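Local coordinates for Lmo0741 protein (Listeria monocytogenes, PDB 4R1H) that probably binds DNA through a winged helix-turn-helix domain and regulates transcription, as a dimeric member of the GntR family, at residues I16-I20 against L41-V47; L35-L41 against I52-Y56. All blocks are in the same frame, centred on the assembly; numbering follows the deposited sequence.

Interaction 1. Residues I16-I20 against L41-V47; sequences IVHYI and LATKLEV
Ile16 and Leu45 mark the nearest backbone approach between the helical segments 16-20 and 41-45, whose axes run almost perpendicular, at 95°, and come no closer than 12.9 Å. Such a wide spacing leaves the contact to side chains. Ile16 and Leu45 reach toward each other tip to tip, and their methyls meet, CD1 of Ile16 lying 3.4 Å from CD1 of Leu45, a doubtful closeness because Ile16 is modelled in two positions. The other Leu45 methyl, CD2, sits over one face of the Tyr19 ring in a CH-pi contact, 4.1 Å from the ring centroid and displaced toward the rim. Tyr19 takes up this place with its CG anti to the backbone N (chi1 170°), which sends the ring out toward helix 38-45. These are the first two helices of the winged helix-turn-helix domain. Glu46, with positive phi, forms a Schellman motif, and beyond it Val47 CG2 lies 4.0 Å from Ile16 CD1. Phe6, from the N-terminal loop, touches both Ile16 and Val47. At the outer margin, Lys44 crosses the tyrosine at about a right angle and lays its CE 3.4 Å from Tyr19 OH. Deeper in, Ile20 CD1 packs obliquely on Leu41 CD2 at 3.9 Å.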
loop_
_atom_site.group_PDB
_atom_site.type_symbol
_atom_site.label_atom_id
_atom_site.label_comp_id
_atom_site.label_asym_id
_atom_site.label_seq_id
_atom_site.Cartn_x
_atom_site.Cartn_y
_atom_site.Cartn_z
ATOM N N ILE A 16 -11.008 10.893 2.618
ATOM C CA ILE A 16 -11.107 12.205 3.197
ATOM C C ILE A 16 -10.705 12.128 4.658
ATOM O O ILE A 16 -10.038 13.046 5.153
ATOM C CB ILE A 16 -12.516 12.831 3.082
ATOM C CG1 ILE A 16 -13.038 12.877 1.619
ATOM C CG2 ILE A 16 -12.537 14.240 3.695
ATOM C CD1 ILE A 16 -12.498 13.988 0.744
ATOM N N VAL A 17 -11.157 11.092 5.377
ATOM C CA VAL A 17 -10.679 10.926 6.739
ATOM C C VAL A 17 -9.136 10.912 6.749
ATOM O O VAL A 17 -8.511 11.578 7.589
ATOM C CB VAL A 17 -11.255 9.684 7.372
ATOM C CG1 VAL A 17 -10.622 9.380 8.694
ATOM C CG2 VAL A 17 -12.760 9.912 7.578
ATOM N N HIS A 18 -8.541 10.183 5.812
ATOM C CA HIS A 18 -7.043 10.071 5.813
ATOM C C HIS A 18 -6.379 11.382 5.490
ATOM O O HIS A 18 -5.374 11.712 6.124
ATOM C CB HIS A 18 -6.532 9.021 4.813
ATOM C CG HIS A 18 -5.059 8.807 4.923
ATOM N ND1 HIS A 18 -4.502 8.179 6.014
ATOM C CD2 HIS A 18 -4.032 9.143 4.105
ATOM C CE1 HIS A 18 -3.184 8.117 5.854
ATOM N NE2 HIS A 18 -2.883 8.686 4.699
ATOM N N TYR A 19 -6.940 12.150 4.568
ATOM C CA TYR A 19 -6.464 13.463 4.229
ATOM C C TYR A 19 -6.460 14.384 5.439
ATOM O O TYR A 19 -5.465 15.023 5.721
ATOM C CB TYR A 19 -7.338 14.062 3.135
ATOM C CG TYR A 19 -7.093 15.517 2.873
ATOM C CD1 TYR A 19 -6.113 15.929 1.950
ATOM C CD2 TYR A 19 -7.831 16.500 3.532
ATOM C CE1 TYR A 19 -5.889 17.265 1.720
ATOM C CE2 TYR A 19 -7.600 17.848 3.318
ATOM C CZ TYR A 19 -6.626 18.221 2.404
ATOM O OH TYR A 19 -6.425 19.577 2.180
ATOM N N ILE A 20 -7.558 14.392 6.191
ATOM C CA ILE A 20 -7.651 15.194 7.428
ATOM C C ILE A 20 -6.662 14.706 8.466
ATOM O O ILE A 20 -5.996 15.517 9.110
ATOM C CB ILE A 20 -9.084 15.190 7.987
ATOM C CG1 ILE A 20 -9.963 15.961 6.989
ATOM C CG2 ILE A 20 -9.126 15.729 9.398
ATOM C CD1 ILE A 20 -11.434 15.646 7.067
ATOM N N LEU A 41 -14.809 22.669 2.974
ATOM C CA LEU A 41 -13.967 21.541 2.644
ATOM C C LEU A 41 -14.414 20.857 1.354
ATOM O O LEU A 41 -13.570 20.392 0.590
ATOM C CB LEU A 41 -13.894 20.509 3.798
ATOM C CG LEU A 41 -12.811 19.475 3.627
ATOM C CD1 LEU A 41 -11.472 20.197 3.505
ATOM C CD2 LEU A 41 -12.778 18.477 4.798
ATOM N N ALA A 42 -15.722 20.678 1.185
ATOM C CA ALA A 42 -16.276 20.017 -0.033
ATOM C C ALA A 42 -15.796 20.732 -1.298
ATOM O O ALA A 42 -15.469 20.095 -2.305
ATOM C CB ALA A 42 -17.790 20.060 0.029
ATOM N N THR A 43 -15.736 22.057 -1.214
ATOM C CA THR A 43 -15.280 22.907 -2.341
ATOM C C THR A 43 -13.810 22.710 -2.587
ATOM O O THR A 43 -13.383 22.412 -3.709
ATOM C CB THR A 43 -15.497 24.382 -2.007
ATOM O OG1 THR A 43 -16.876 24.594 -1.713
ATOM C CG2 THR A 43 -15.035 25.303 -3.141
ATOM N N LYS A 44 -13.032 22.804 -1.507
ATOM C CA LYS A 44 -11.589 22.683 -1.601
ATOM C C LYS A 44 -11.194 21.342 -2.175
ATOM O O LYS A 44 -10.310 21.272 -3.041
ATOM C CB LYS A 44 -10.955 22.865 -0.213
ATOM C CG LYS A 44 -9.447 22.946 -0.235
ATOM C CD LYS A 44 -8.888 23.179 1.162
ATOM C CE LYS A 44 -7.455 22.682 1.259
ATOM N NZ LYS A 44 -6.484 23.611 0.639
ATOM N N LEU A 45 -11.844 20.263 -1.724
ATOM C CA LEU A 45 -11.525 18.922 -2.255
ATOM C C LEU A 45 -12.359 18.507 -3.490
ATOM O O LEU A 45 -12.107 17.435 -4.036
ATOM C CB LEU A 45 -11.662 17.848 -1.185
ATOM C CG LEU A 45 -10.781 18.094 0.024
ATOM C CD1 LEU A 45 -11.030 17.028 1.084
ATOM C CD2 LEU A 45 -9.311 18.162 -0.380
ATOM N N GLU A 46 -13.304 19.356 -3.880
ATOM C CA GLU A 46 -14.230 19.074 -4.994
ATOM C C GLU A 46 -14.832 17.692 -4.816
ATOM O O GLU A 46 -14.653 16.809 -5.650
ATOM C CB GLU A 46 -13.502 19.176 -6.336
ATOM C CG GLU A 46 -13.001 20.577 -6.652
ATOM C CD GLU A 46 -12.614 20.751 -8.110
ATOM O OE1 GLU A 46 -12.892 21.842 -8.642
ATOM O OE2 GLU A 46 -12.034 19.812 -8.720
ATOM N N VAL A 47 -15.499 17.497 -3.679
ATOM C CA VAL A 47 -16.237 16.249 -3.424
ATOM C C VAL A 47 -17.615 16.649 -2.947
ATOM O O VAL A 47 -17.861 17.789 -2.590
ATOM C CB VAL A 47 -15.584 15.296 -2.380
ATOM C CG1 VAL A 47 -14.212 14.876 -2.826
ATOM C CG2 VAL A 47 -15.519 15.964 -1.027
#

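Interaction 2. Residues L35-L41 against I52-Y56; sequences LLSVREL and IQRAY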
loop_
_atom_site.group_PDB
_atom_site.type_symbol
_atom_site.label_atom_id
_atom_site.label_comp_id
_atom_site.label_asym_id
_atom_site.label_seq_id
_atom_site.Cartn_x
_atom_site.Cartn_y
_atom_site.Cartn_z
ATOM N N LEU A 35 -11.857 24.099 12.352
ATOM C CA LEU A 35 -11.716 23.387 11.067
ATOM C C LEU A 35 -12.576 24.088 10.030
ATOM O O LEU A 35 -13.427 24.892 10.360
ATOM C CB LEU A 35 -12.167 21.927 11.163
ATOM C CG LEU A 35 -11.359 21.052 12.147
ATOM C CD1 LEU A 35 -12.030 19.712 12.235
ATOM C CD2 LEU A 35 -9.937 20.841 11.721
ATOM N N LEU A 36 -12.342 23.774 8.772
ATOM C CA LEU A 36 -13.195 24.236 7.714
ATOM C C LEU A 36 -14.600 23.629 7.869
ATOM O O LEU A 36 -14.756 22.499 8.326
ATOM C CB LEU A 36 -12.611 23.834 6.366
ATOM C CG LEU A 36 -11.279 24.432 5.925
ATOM C CD1 LEU A 36 -10.950 23.883 4.551
ATOM C CD2 LEU A 36 -11.340 25.933 5.874
ATOM N N SER A 37 -15.612 24.400 7.501
ATOM C CA SER A 37 -17.017 23.901 7.435
ATOM C C SER A 37 -17.155 22.785 6.409
ATOM O O SER A 37 -16.336 22.649 5.507
ATOM C CB SER A 37 -17.949 25.038 6.980
ATOM O OG SER A 37 -17.673 25.332 5.616
ATOM N N VAL A 38 -18.223 22.008 6.523
ATOM C CA VAL A 38 -18.495 20.963 5.525
ATOM C C VAL A 38 -18.420 21.564 4.129
ATOM O O VAL A 38 -17.792 21.014 3.221
ATOM C CB VAL A 38 -19.892 20.314 5.781
ATOM C CG1 VAL A 38 -20.337 19.497 4.575
ATOM C CG2 VAL A 38 -19.889 19.499 7.084
ATOM N N ARG A 39 -19.091 22.694 3.940
ATOM C CA ARG A 39 -19.140 23.358 2.641
ATOM C C ARG A 39 -17.775 23.809 2.084
ATOM O O ARG A 39 -17.436 23.532 0.912
ATOM C CB ARG A 39 -20.065 24.579 2.740
ATOM C CG ARG A 39 -20.156 25.367 1.446
ATOM C CD ARG A 39 -21.110 24.672 0.497
ATOM N NE ARG A 39 -22.480 24.784 1.004
ATOM C CZ ARG A 39 -23.554 24.258 0.420
ATOM N NH1 ARG A 39 -23.432 23.553 -0.705
ATOM N NH2 ARG A 39 -24.755 24.437 0.970
ATOM N N GLU A 40 -17.004 24.490 2.931
ATOM C CA GLU A 40 -15.609 24.912 2.609
ATOM C C GLU A 40 -14.762 23.740 2.196
ATOM O O GLU A 40 -14.067 23.763 1.195
ATOM C CB GLU A 40 -14.958 25.622 3.820
ATOM C CG GLU A 40 -15.618 26.965 4.162
ATOM C CD GLU A 40 -15.151 27.614 5.477
ATOM O OE1 GLU A 40 -14.983 26.929 6.503
ATOM O OE2 GLU A 40 -14.974 28.858 5.490
ATOM N N LEU A 41 -14.809 22.669 2.974
ATOM C CA LEU A 41 -13.967 21.541 2.644
ATOM C C LEU A 41 -14.414 20.857 1.354
ATOM O O LEU A 41 -13.570 20.392 0.590
ATOM C CB LEU A 41 -13.894 20.509 3.798
ATOM C CG LEU A 41 -12.811 19.475 3.627
ATOM C CD1 LEU A 41 -11.472 20.197 3.505
ATOM C CD2 LEU A 41 -12.778 18.477 4.798
ATOM N N ILE A 52 -18.101 14.600 2.993
ATOM C CA ILE A 52 -17.395 15.325 4.051
ATOM C C ILE A 52 -18.156 15.125 5.392
ATOM O O ILE A 52 -17.578 14.935 6.434
ATOM C CB ILE A 52 -17.368 16.817 3.785
ATOM C CG1 ILE A 52 -16.715 17.130 2.429
ATOM C CG2 ILE A 52 -16.678 17.531 4.939
ATOM C CD1 ILE A 52 -15.284 16.771 2.340
ATOM N N GLN A 53 -19.483 15.224 5.338
ATOM C CA GLN A 53 -20.289 15.030 6.516
ATOM C C GLN A 53 -19.965 13.701 7.094
ATOM O O GLN A 53 -19.852 13.593 8.323
ATOM C CB GLN A 53 -21.797 15.005 6.174
ATOM C CG GLN A 53 -22.417 16.352 6.059
ATOM C CD GLN A 53 -23.855 16.288 5.561
ATOM O OE1 GLN A 53 -24.308 15.278 5.075
ATOM N NE2 GLN A 53 -24.556 17.396 5.655
ATOM N N ARG A 54 -19.830 12.661 6.247
ATOM C CA ARG A 54 -19.601 11.318 6.795
ATOM C C ARG A 54 -18.205 11.258 7.416
ATOM O O ARG A 54 -18.028 10.652 8.514
ATOM C CB ARG A 54 -19.735 10.151 5.793
ATOM C CG ARG A 54 -19.777 8.843 6.570
ATOM C CD ARG A 54 -20.032 7.624 5.799
ATOM N NE ARG A 54 -20.192 6.436 6.665
ATOM C CZ ARG A 54 -20.702 5.260 6.239
ATOM N NH1 ARG A 54 -21.052 5.037 4.955
ATOM N NH2 ARG A 54 -20.845 4.256 7.099
ATOM N N ALA A 55 -17.244 11.881 6.744
ATOM C CA ALA A 55 -15.844 11.901 7.245
ATOM C C ALA A 55 -15.766 12.653 8.611
ATOM O O ALA A 55 -15.170 12.147 9.575
ATOM C CB ALA A 55 -14.935 12.594 6.247
ATOM N N TYR A 56 -16.418 13.817 8.681
ATOM C CA TYR A 56 -16.505 14.573 9.936
ATOM C C TYR A 56 -17.196 13.758 11.032
ATOM O O TYR A 56 -16.733 13.736 12.168
ATOM C CB TYR A 56 -17.156 15.916 9.703
ATOM C CG TYR A 56 -16.262 16.980 9.128
ATOM C CD1 TYR A 56 -14.950 16.711 8.749
ATOM C CD2 TYR A 56 -16.703 18.307 9.038
ATOM C CE1 TYR A 56 -14.112 17.745 8.319
ATOM C CE2 TYR A 56 -15.888 19.338 8.621
ATOM C CZ TYR A 56 -14.572 19.065 8.261
ATOM O OH TYR A 56 -13.779 20.110 7.823
HETATM O O HOH W 1 -10.997 21.172 7.821
#
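Tyr56 donates its phenol hydrogen to the backbone carbonyl of Leu36, a short bond of 2.6 Å from OH to O. The acceptor lies at the ring edge, in the ring plane, whereas the hydroxyl is tilted 33° from the plane of the carbonyl. A water bridges the same two residues a second time: it donates to Tyr56 OH and accepts from Leu36 N, so the buried phenol oxygen both gives and receives a hydrogen bond. The rest of the tyrosine is wrapped in aliphatic carbon. Ile52, one helical turn earlier, lays CG2 over the centre of one ring face, 4.0 Å above the plane, while Val38 CG2 approaches CD2 of Tyr56 to 3.9 Å and Leu41 CD2 comes within 3.8 Å of Tyr56 CE1. Val38 divides its methyls: with CG1 anti to the backbone N (chi1 166°), that branch meets Ile52 CB and Gln53 CG, leaving CG2 for the ring. Beneath the ring, Ile52 CD1 packs on Leu41 CG at 3.9 Å.

Behind this shell, a capping box fixes the start of helix 38-45. Ser37 OG, at the N-cap, accepts from Glu40 N, and Glu40 OE1 uses its anti lone pair to accept from Ser37 N at 2.8 Å. This holds the peptide after Leu36, and with it the carbonyl that Tyr56 grips. Helices 38-45 and 49-61 form the helix-turn-helix, the latter being the probable recognition helix, as in GntR relatives. Ile20 of helix 12-25 packs against Tyr56, and Ile65 of strand 65-68 touches Leu35 and Tyr56, while backbone hydrogen bonds join Leu35 to Lys73 of strand 72-75.

From the N terminus, helix 12-25 supplies the first half of interaction 1, which closes a loop on reaching 41-47. Before that loop is complete the chain enters 35-41, and interaction 2 closes a shorter one when helix 49-61 brings 52-56 back against it. The two therefore cross along the sequence, sharing Leu41 and helix 38-45, and their centres lie about 7 Å apart. Ile20 CD1 against Tyr56 CE1 and Val47 CG2 against Ile52 CD1 fuse them into one apolar core, and Val17 on Ala55 adds a second join between helices 12-25 and 49-61. Together they unite the three helices of the probable DNA-binding domain ahead of the two-stranded wing.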